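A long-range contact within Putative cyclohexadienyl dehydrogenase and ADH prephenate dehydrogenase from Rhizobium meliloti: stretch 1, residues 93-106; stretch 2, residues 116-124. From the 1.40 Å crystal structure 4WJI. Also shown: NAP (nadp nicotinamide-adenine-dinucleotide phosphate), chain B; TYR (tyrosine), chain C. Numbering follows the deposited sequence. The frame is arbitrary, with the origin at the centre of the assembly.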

# COMPACT_ATOMS: atom_id res chain seq x y z
N ILE A 93 -22.44 19.83 -22.62
CA ILE A 93 -21.45 19.89 -21.55
C ILE A 93 -20.39 18.83 -21.85
O ILE A 93 -20.70 17.66 -22.07
N VAL A 94 -19.13 19.27 -21.91
CA VAL A 94 -18.00 18.40 -22.10
C VAL A 94 -17.22 18.32 -20.81
O VAL A 94 -16.87 19.35 -20.23
N THR A 95 -16.99 17.09 -20.33
CA THR A 95 -16.22 16.88 -19.10
C THR A 95 -15.21 15.76 -19.33
O THR A 95 -15.20 15.09 -20.35
N ASP A 96 -14.31 15.64 -18.41
CA ASP A 96 -13.33 14.60 -18.45
C ASP A 96 -13.12 14.07 -17.06
O ASP A 96 -13.75 14.48 -16.04
N VAL A 97 -12.30 13.07 -16.99
CA VAL A 97 -11.99 12.44 -15.70
C VAL A 97 -10.47 12.33 -15.44
O VAL A 97 -10.05 11.58 -14.58
N GLY A 98 -9.66 13.02 -16.22
CA GLY A 98 -8.21 12.91 -16.16
C GLY A 98 -7.57 13.17 -14.80
O GLY A 98 -8.04 14.00 -14.00
N SER A 99 -6.47 12.45 -14.55
CA SER A 99 -5.74 12.52 -13.32
C SER A 99 -4.90 13.81 -13.14
O SER A 99 -4.38 14.06 -12.05
N THR A 100 -4.72 14.53 -14.23
CA THR A 100 -4.17 15.88 -14.28
C THR A 100 -5.25 16.82 -14.84
O THR A 100 -6.15 16.37 -15.55
N LYS A 101 -5.18 18.10 -14.50
CA LYS A 101 -6.20 19.04 -14.99
C LYS A 101 -5.64 20.23 -15.79
O LYS A 101 -6.24 20.66 -16.75
N GLY A 102 -4.52 20.82 -15.35
CA GLY A 102 -3.97 21.98 -16.06
C GLY A 102 -3.68 21.66 -17.50
O GLY A 102 -4.01 22.43 -18.43
N SER A 103 -3.05 20.51 -17.71
CA SER A 103 -2.71 20.06 -19.05
C SER A 103 -3.93 19.79 -19.90
O SER A 103 -3.97 20.14 -21.08
N VAL A 104 -4.92 19.14 -19.29
CA VAL A 104 -6.11 18.78 -20.02
C VAL A 104 -6.84 20.04 -20.48
O VAL A 104 -7.29 20.13 -21.64
N ILE A 105 -6.98 21.01 -19.59
CA ILE A 105 -7.62 22.26 -19.97
C ILE A 105 -6.85 22.95 -21.13
O ILE A 105 -7.46 23.38 -22.11
N ALA A 106 -5.55 23.03 -21.01
CA ALA A 106 -4.75 23.67 -22.06
C ALA A 106 -4.84 22.98 -23.40
O ALA A 106 -4.77 23.65 -24.45
N VAL A 116 -20.23 25.61 -26.21
CA VAL A 116 -20.31 24.44 -25.34
C VAL A 116 -19.71 24.76 -23.99
O VAL A 116 -18.94 25.72 -23.85
N HIS A 117 -20.12 24.00 -22.98
CA HIS A 117 -19.65 24.21 -21.61
C HIS A 117 -18.61 23.16 -21.21
O HIS A 117 -18.89 21.97 -21.14
N PHE A 118 -17.42 23.60 -20.88
CA PHE A 118 -16.30 22.70 -20.56
C PHE A 118 -16.12 22.70 -19.05
O PHE A 118 -15.68 23.73 -18.49
N VAL A 119 -16.41 21.57 -18.41
CA VAL A 119 -16.32 21.44 -16.95
C VAL A 119 -15.46 20.26 -16.60
O VAL A 119 -15.94 19.14 -16.55
N PRO A 120 -14.16 20.48 -16.44
CA PRO A 120 -13.23 19.38 -16.18
C PRO A 120 -13.48 18.73 -14.82
O PRO A 120 -13.84 19.40 -13.91
N GLY A 121 -13.26 17.44 -14.73
CA GLY A 121 -13.51 16.70 -13.52
C GLY A 121 -12.38 15.72 -13.26
O GLY A 121 -11.51 15.44 -14.11
N HIS A 122 -12.39 15.24 -12.04
CA HIS A 122 -11.50 14.16 -11.63
C HIS A 122 -12.12 13.33 -10.49
O HIS A 122 -12.12 13.78 -9.40
N PRO A 123 -12.60 12.11 -10.77
CA PRO A 123 -13.06 11.28 -9.66
C PRO A 123 -11.84 10.67 -8.91
O PRO A 123 -10.97 10.05 -9.52
N ILE A 124 -11.86 10.82 -7.58
CA ILE A 124 -10.75 10.37 -6.71
C ILE A 124 -11.06 8.95 -6.30
O ILE A 124 -11.36 8.66 -5.15

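The two stretches begin as a short parallel ladder, in which Val 94 N donates to His 117 O (2.8 Å) and Val 119 N donates to Val 94 O (2.9 Å). This pairing sets the side chains on alternate faces. Ile 93 (m, t) shares one face with His 117 (m), and Ile 93 CG1 meets the edge of the imidazole at CD2 (4.2 Å), while Ile 93 CG2 lies 4.2 Å from Val 119 CG2.

On the face of Val 94 and Phe 118, the t rotamer of Phe 118 carries its ring across to the first stretch. Val 94 CG1 (t rotamer) approaches CD1 of Phe 118 at 4.4 Å, and farther along the ring Ile 105 CG1 lies 4.1 Å from Phe 118 CE2. The phenyl thus spans the gap between strand and helix, with Val 104 O and Ile 105 CA near the plane of its edge. Ile 105 (m, t) also fills the space beside Pro 120, its CG1 3.6 Å from CG of the proline ring.

Beyond the ladder, polar side chains take over the pairing. Thr 95, in the t rotamer, donates from OG1 to Val 119 O at 2.6 Å. The CA-to-CB bond of Asp 96 (p) runs sideways to the second stretch, but its carboxylate comes nearer: OD1 accepts from Gly 121 N (3.1 Å) and packs 3.5 Å from Pro 120 CB. Gly 121 has no side chain, and a CB there would sit tightly against the backbone Asp 96 O.

Lys 101 points toward the second stretch and folds back on itself, with chi1 m, chi2 near -93° and the last two angles p. Its CE rests 3.5 Å from Pro 120 CB, and its buried ammonium donates from NZ to Gly 121 O (2.9 Å) while forming a salt bridge with Asp 96 OD2 (NZ to OD2, 2.7 Å). Lysine and aspartate therefore brace each other as both grip the second stretch.

At the far end, Val 97 (m) packs its CB 3.6 Å from CD of Pro 123. The turn at Gly 98 and Ser 99 covers one face of the His 122 ring: Gly 98 O is 3.4 Å from His 122 CG, and Ser 99 CA makes a CH-pi contact, 3.8 Å from the ring centroid. The t rotamer of His 122 places NE2 2.5 Å from OH of the bound tyrosine. That hydroxyl also hydrogen-bonds Ser 99 OG (2.7 Å), which in turn bonds NAP O2D at 2.6 Å, so both ligands meet at this junction.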

# COMPACT_ATOMS: atom_id res chain seq x y z
CB ILE A 93 -22.06 19.62 -20.17
CG1 ILE A 93 -23.15 20.64 -19.83
CG2 ILE A 93 -20.97 19.65 -19.10
CD1 ILE A 93 -23.97 20.31 -18.61
CB VAL A 94 -17.06 18.87 -23.23
CG1 VAL A 94 -15.85 17.95 -23.36
CG2 VAL A 94 -17.78 18.88 -24.53
CB THR A 95 -17.15 16.57 -17.88
OG1 THR A 95 -16.39 16.63 -16.67
CG2 THR A 95 -17.79 15.21 -18.00
CB ASP A 96 -12.02 15.15 -19.03
CG ASP A 96 -11.18 15.85 -17.97
OD1 ASP A 96 -11.75 16.77 -17.35
OD2 ASP A 96 -9.97 15.48 -17.71
CB VAL A 97 -12.62 11.05 -15.65
CG1 VAL A 97 -14.14 11.13 -15.68
CG2 VAL A 97 -12.11 10.14 -16.77
CB SER A 99 -4.85 11.28 -13.21
OG SER A 99 -5.63 10.09 -13.14
CB THR A 100 -2.88 15.97 -15.15
OG1 THR A 100 -3.21 15.83 -16.51
CG2 THR A 100 -1.91 14.90 -14.80
CB LYS A 101 -7.07 19.52 -13.82
CG LYS A 101 -7.95 18.44 -13.17
CD LYS A 101 -9.37 18.30 -13.71
CE LYS A 101 -9.47 17.81 -15.11
NZ LYS A 101 -9.11 16.42 -15.36
CB SER A 103 -1.82 18.82 -19.06
OG SER A 103 -2.52 17.66 -18.60
CB VAL A 104 -7.02 17.88 -19.15
CG1 VAL A 104 -8.33 17.63 -19.85
CG2 VAL A 104 -6.31 16.54 -18.85
CB ILE A 105 -7.80 23.18 -18.76
CG1 ILE A 105 -8.78 22.56 -17.77
CG2 ILE A 105 -8.27 24.56 -19.17
CD1 ILE A 105 -8.74 23.19 -16.40
CB ALA A 106 -3.31 23.75 -21.63
CB VAL A 116 -19.64 23.21 -25.92
CG1 VAL A 116 -20.19 22.88 -27.30
CG2 VAL A 116 -18.16 23.26 -25.92
CB HIS A 117 -20.81 24.11 -20.62
CG HIS A 117 -22.00 24.92 -21.00
ND1 HIS A 117 -21.94 26.28 -21.11
CD2 HIS A 117 -23.26 24.56 -21.32
CE1 HIS A 117 -23.14 26.74 -21.47
NE2 HIS A 117 -23.96 25.71 -21.60
CB PHE A 118 -15.04 23.23 -21.27
CG PHE A 118 -13.81 22.42 -21.07
CD1 PHE A 118 -13.85 21.02 -20.96
CD2 PHE A 118 -12.58 23.03 -21.03
CE1 PHE A 118 -12.68 20.26 -20.79
CE2 PHE A 118 -11.41 22.29 -20.89
CZ PHE A 118 -11.47 20.90 -20.76
CB VAL A 119 -17.71 21.25 -16.28
CG1 VAL A 119 -17.54 21.34 -14.76
CG2 VAL A 119 -18.70 22.29 -16.81
CB PRO A 120 -11.86 20.08 -16.20
CG PRO A 120 -12.07 21.35 -16.93
CD PRO A 120 -13.47 21.77 -16.57
CB HIS A 122 -10.15 14.73 -11.17
CG HIS A 122 -9.14 13.69 -10.80
ND1 HIS A 122 -7.94 14.02 -10.20
CD2 HIS A 122 -9.12 12.35 -10.98
CE1 HIS A 122 -7.25 12.91 -10.01
NE2 HIS A 122 -7.94 11.89 -10.46
CB PRO A 123 -13.90 10.20 -10.34
CG PRO A 123 -13.24 10.05 -11.70
CD PRO A 123 -12.77 11.43 -12.06
CB ILE A 124 -10.52 11.34 -5.56
CG1 ILE A 124 -10.47 12.78 -6.05
CG2 ILE A 124 -9.28 10.96 -4.81
CD1 ILE A 124 -9.42 13.10 -7.12
PA NAP B . -8.16 2.40 -19.21
O1A NAP B . -8.95 1.43 -18.42
O2A NAP B . -6.82 2.05 -19.76
O5B NAP B . -9.07 2.86 -20.46
C5B NAP B . -8.50 3.63 -21.50
C4B NAP B . -9.54 4.08 -22.52
O4B NAP B . -8.95 5.08 -23.35
C3B NAP B . -9.95 2.98 -23.48
O3B NAP B . -11.24 3.21 -24.01
C2B NAP B . -8.97 3.13 -24.62
O2B NAP B . -9.50 2.68 -25.83
C1B NAP B . -8.84 4.63 -24.68
N9A NAP B . -7.59 5.18 -25.29
C8A NAP B . -6.34 4.88 -24.99
N7A NAP B . -5.45 5.57 -25.66
C5A NAP B . -6.19 6.38 -26.46
C6A NAP B . -5.84 7.35 -27.43
N6A NAP B . -4.55 7.63 -27.70
N1A NAP B . -6.82 7.99 -28.03
C2A NAP B . -8.07 7.70 -27.73
N3A NAP B . -8.50 6.81 -26.86
C4A NAP B . -7.52 6.15 -26.24
O3 NAP B . -8.03 3.79 -18.43
PN NAP B . -8.81 4.44 -17.20
O1N NAP B . -8.22 3.87 -16.01
O2N NAP B . -10.26 4.37 -17.40
O5D NAP B . -8.30 5.97 -17.27
C5D NAP B . -8.92 6.94 -18.08
C4D NAP B . -8.66 8.32 -17.49
O4D NAP B . -9.10 8.32 -16.15
C3D NAP B . -7.20 8.69 -17.44
O3D NAP B . -7.04 10.05 -17.79
C2D NAP B . -6.80 8.44 -16.01
O2D NAP B . -5.74 9.30 -15.65
C1D NAP B . -8.10 8.83 -15.31
N1N NAP B . -8.34 8.18 -14.01
C2N NAP B . -7.94 6.92 -13.79
C3N NAP B . -8.17 6.31 -12.58
C7N NAP B . -7.71 4.91 -12.26
O7N NAP B . -7.64 4.57 -11.11
N7N NAP B . -7.41 4.11 -13.26
C4N NAP B . -8.83 7.02 -11.62
C5N NAP B . -9.26 8.29 -11.89
C6N NAP B . -8.98 8.89 -13.09
P2B NAP B . -9.01 1.31 -26.51
O1X NAP B . -9.00 0.28 -25.42
O2X NAP B . -10.06 1.05 -27.55
O3X NAP B . -7.62 1.49 -27.08
N TYR C . -5.82 3.61 -9.19
CA TYR C . -5.53 4.04 -7.80
C TYR C . -5.65 2.87 -6.86
O TYR C . -5.90 1.77 -7.36
CB TYR C . -6.48 5.17 -7.37
CG TYR C . -6.44 6.42 -8.24
CD1 TYR C . -5.38 6.69 -9.11
CD2 TYR C . -7.47 7.32 -8.19
CE1 TYR C . -5.37 7.83 -9.90
CE2 TYR C . -7.47 8.48 -8.93
CZ TYR C . -6.44 8.74 -9.80
OH TYR C . -6.45 9.85 -10.59
OXT TYR C . -5.49 3.06 -5.64